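PDB 3UMF: adenylate kinase from Schistosoma mansoni, which catalyses the reversible transfer of a phosphoryl group between adenine nucleotides, turning ATP and AMP into two molecules of ADP. Local coordinates for residues H54-S59 with C109-D114. Sequence-based numbering, arbitrary orientation.
Sequences HFNHLS and CHFLID
The imidazole of His57 reaches diagonally across to Asp114, two residues beyond its register partner Leu112. Its CG is anti to the backbone N (chi1 -169°), which swings the ring past Leu112 toward the carboxylate. NE2 donates to Asp114 OD2 over 3.2 Å, and the bond is bent, with 144° at the hydrogen. OD2 lies in the ring plane and accepts through its anti lone pair. The carboxylate is nearly coplanar with the imidazole. Its other oxygen, OD1, forms a salt bridge with Lys42, and the two partners probably hold the carboxylate in its rotation.

The backbones pair as parallel strands. Asn56 O accepts from Leu112 N at 2.8 Å, and the Leu58 amide and carbonyl bond to Leu112 O and Asp114 N. The bond from Asn56 N to His110 O is longer, at 3.2 Å.

The Phe55 ring touches His110 with one ortho carbon and Leu112 with the other. CD1 of Phe55 presses on His110 CB at 3.4 Å, while its CD2 meets Leu112 CG at 3.5 Å. The Phe55 and His110 rings are oblique, with planes 35° apart. On the side of the sheet bearing Asn56 and Leu58, Phe111 CD2 touches Asn56 CB and, at 3.7 Å, Leu58 CD1. Leu58 CD1 also meets Ile113 CD1.

Strand 56-58 is outermost in the parallel sheet, and strand 110-114 joins it to strand 30-35. The 2-3-1-4-5 order is that of P-loop nucleoside monophosphate kinases. Lys42 belongs to the P-loop, starting helix 42-53. Helix 90-104 packs on Leu58 and Phe111. Helix 42-53 lies against His57 and Leu112 on the other face.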
loop_
_atom_site.group_PDB
_atom_site.type_symbol
_atom_site.label_atom_id
_atom_site.label_comp_id
_atom_site.label_asym_id
_atom_site.label_seq_id
_atom_site.Cartn_x
_atom_site.Cartn_y
_atom_site.Cartn_z
ATOM N N HIS A 54 -16.581 -0.411 1.597
ATOM C CA HIS A 54 -16.488 -0.764 3.017
ATOM C C HIS A 54 -15.294 -1.680 3.293
ATOM O O HIS A 54 -15.323 -2.499 4.215
ATOM C CB HIS A 54 -17.795 -1.396 3.514
ATOM C CG HIS A 54 -19.026 -0.694 3.024
ATOM N ND1 HIS A 54 -19.087 0.674 2.866
ATOM C CD2 HIS A 54 -20.233 -1.173 2.650
ATOM C CE1 HIS A 54 -20.286 1.008 2.419
ATOM N NE2 HIS A 54 -21.001 -0.092 2.280
ATOM N N PHE A 55 -14.243 -1.536 2.490
ATOM C CA PHE A 55 -13.015 -2.302 2.675
ATOM C C PHE A 55 -12.395 -2.000 4.033
ATOM O O PHE A 55 -12.491 -0.877 4.524
ATOM C CB PHE A 55 -11.989 -1.929 1.592
ATOM C CG PHE A 55 -12.324 -2.437 0.212
ATOM C CD1 PHE A 55 -13.240 -3.459 0.030
ATOM C CD2 PHE A 55 -11.709 -1.891 -0.904
ATOM C CE1 PHE A 55 -13.531 -3.928 -1.246
ATOM C CE2 PHE A 55 -12.001 -2.351 -2.178
ATOM C CZ PHE A 55 -12.912 -3.368 -2.349
ATOM N N ASN A 56 -11.757 -2.994 4.645
ATOM C CA ASN A 56 -10.855 -2.708 5.759
ATOM C C ASN A 56 -9.619 -2.007 5.203
ATOM O O ASN A 56 -9.132 -2.354 4.127
ATOM C CB ASN A 56 -10.461 -3.984 6.499
ATOM C CG ASN A 56 -11.637 -4.633 7.211
ATOM O OD1 ASN A 56 -12.070 -5.729 6.850
ATOM N ND2 ASN A 56 -12.154 -3.960 8.234
ATOM N N HIS A 57 -9.122 -1.007 5.922
ATOM C CA HIS A 57 -7.977 -0.242 5.451
ATOM C C HIS A 57 -6.824 -0.364 6.444
ATOM O O HIS A 57 -6.928 0.075 7.590
ATOM C CB HIS A 57 -8.368 1.222 5.230
ATOM C CG HIS A 57 -7.334 2.029 4.504
ATOM N ND1 HIS A 57 -7.476 3.379 4.273
ATOM C CD2 HIS A 57 -6.145 1.678 3.958
ATOM C CE1 HIS A 57 -6.420 3.828 3.618
ATOM N NE2 HIS A 57 -5.597 2.815 3.415
ATOM N N LEU A 58 -5.733 -0.977 5.997
ATOM C CA LEU A 58 -4.584 -1.212 6.861
ATOM C C LEU A 58 -3.342 -0.507 6.329
ATOM O O LEU A 58 -3.103 -0.476 5.125
ATOM C CB LEU A 58 -4.291 -2.713 6.968
ATOM C CG LEU A 58 -5.363 -3.659 7.517
ATOM C CD1 LEU A 58 -4.842 -5.089 7.497
ATOM C CD2 LEU A 58 -5.784 -3.259 8.924
ATOM N N SER A 59 -2.550 0.050 7.239
ATOM C CA SER A 59 -1.255 0.614 6.886
ATOM C C SER A 59 -0.259 0.273 7.987
ATOM O O SER A 59 -0.633 0.181 9.155
ATOM C CB SER A 59 -1.354 2.127 6.698
ATOM O OG SER A 59 -1.555 2.790 7.933
ATOM N N CYS A 109 -14.382 -9.152 4.353
ATOM C CA CYS A 109 -13.332 -10.071 3.918
ATOM C C CYS A 109 -12.233 -9.383 3.108
ATOM O O CYS A 109 -11.168 -9.960 2.885
ATOM C CB CYS A 109 -13.926 -11.231 3.106
ATOM S SG CYS A 109 -14.545 -10.774 1.468
ATOM N N HIS A 110 -12.492 -8.156 2.663
ATOM C CA HIS A 110 -11.516 -7.427 1.852
ATOM C C HIS A 110 -10.599 -6.551 2.701
ATOM O O HIS A 110 -11.019 -5.969 3.701
ATOM C CB HIS A 110 -12.205 -6.553 0.801
ATOM C CG HIS A 110 -13.104 -7.303 -0.131
ATOM N ND1 HIS A 110 -14.420 -7.582 0.168
ATOM C CD2 HIS A 110 -12.885 -7.808 -1.368
ATOM C CE1 HIS A 110 -14.970 -8.236 -0.839
ATOM N NE2 HIS A 110 -14.060 -8.385 -1.785
ATOM N N PHE A 111 -9.344 -6.455 2.277
ATOM C CA PHE A 111 -8.366 -5.606 2.936
ATOM C C PHE A 111 -7.580 -4.821 1.899
ATOM O O PHE A 111 -6.993 -5.405 0.987
ATOM C CB PHE A 111 -7.399 -6.454 3.771
ATOM C CG PHE A 111 -8.038 -7.119 4.954
ATOM C CD1 PHE A 111 -8.663 -8.349 4.823
ATOM C CD2 PHE A 111 -8.018 -6.512 6.201
ATOM C CE1 PHE A 111 -9.256 -8.960 5.913
ATOM C CE2 PHE A 111 -8.611 -7.123 7.297
ATOM C CZ PHE A 111 -9.229 -8.346 7.150
ATOM N N LEU A 112 -7.596 -3.498 2.029
ATOM C CA LEU A 112 -6.688 -2.645 1.275
ATOM C C LEU A 112 -5.453 -2.418 2.129
ATOM O O LEU A 112 -5.549 -1.853 3.222
ATOM C CB LEU A 112 -7.336 -1.289 0.975
ATOM C CG LEU A 112 -8.317 -1.151 -0.189
ATOM C CD1 LEU A 112 -8.877 0.265 -0.233
ATOM C CD2 LEU A 112 -7.640 -1.488 -1.502
ATOM N N ILE A 113 -4.296 -2.869 1.655
ATOM C CA ILE A 113 -3.046 -2.573 2.345
ATOM C C ILE A 113 -2.365 -1.405 1.649
ATOM O O ILE A 113 -1.860 -1.544 0.533
ATOM C CB ILE A 113 -2.078 -3.767 2.365
ATOM C CG1 ILE A 113 -2.839 -5.092 2.457
ATOM C CG2 ILE A 113 -1.079 -3.606 3.509
ATOM C CD1 ILE A 113 -3.513 -5.340 3.784
ATOM N N ASP A 114 -2.340 -0.263 2.325
ATOM C CA ASP A 114 -1.859 0.980 1.737
ATOM C C ASP A 114 -0.334 1.050 1.749
ATOM O O ASP A 114 0.293 0.973 2.807
ATOM C CB ASP A 114 -2.458 2.172 2.498
ATOM C CG ASP A 114 -2.360 3.477 1.727
ATOM O OD1 ASP A 114 -1.297 3.744 1.132
ATOM O OD2 ASP A 114 -3.350 4.240 1.720
#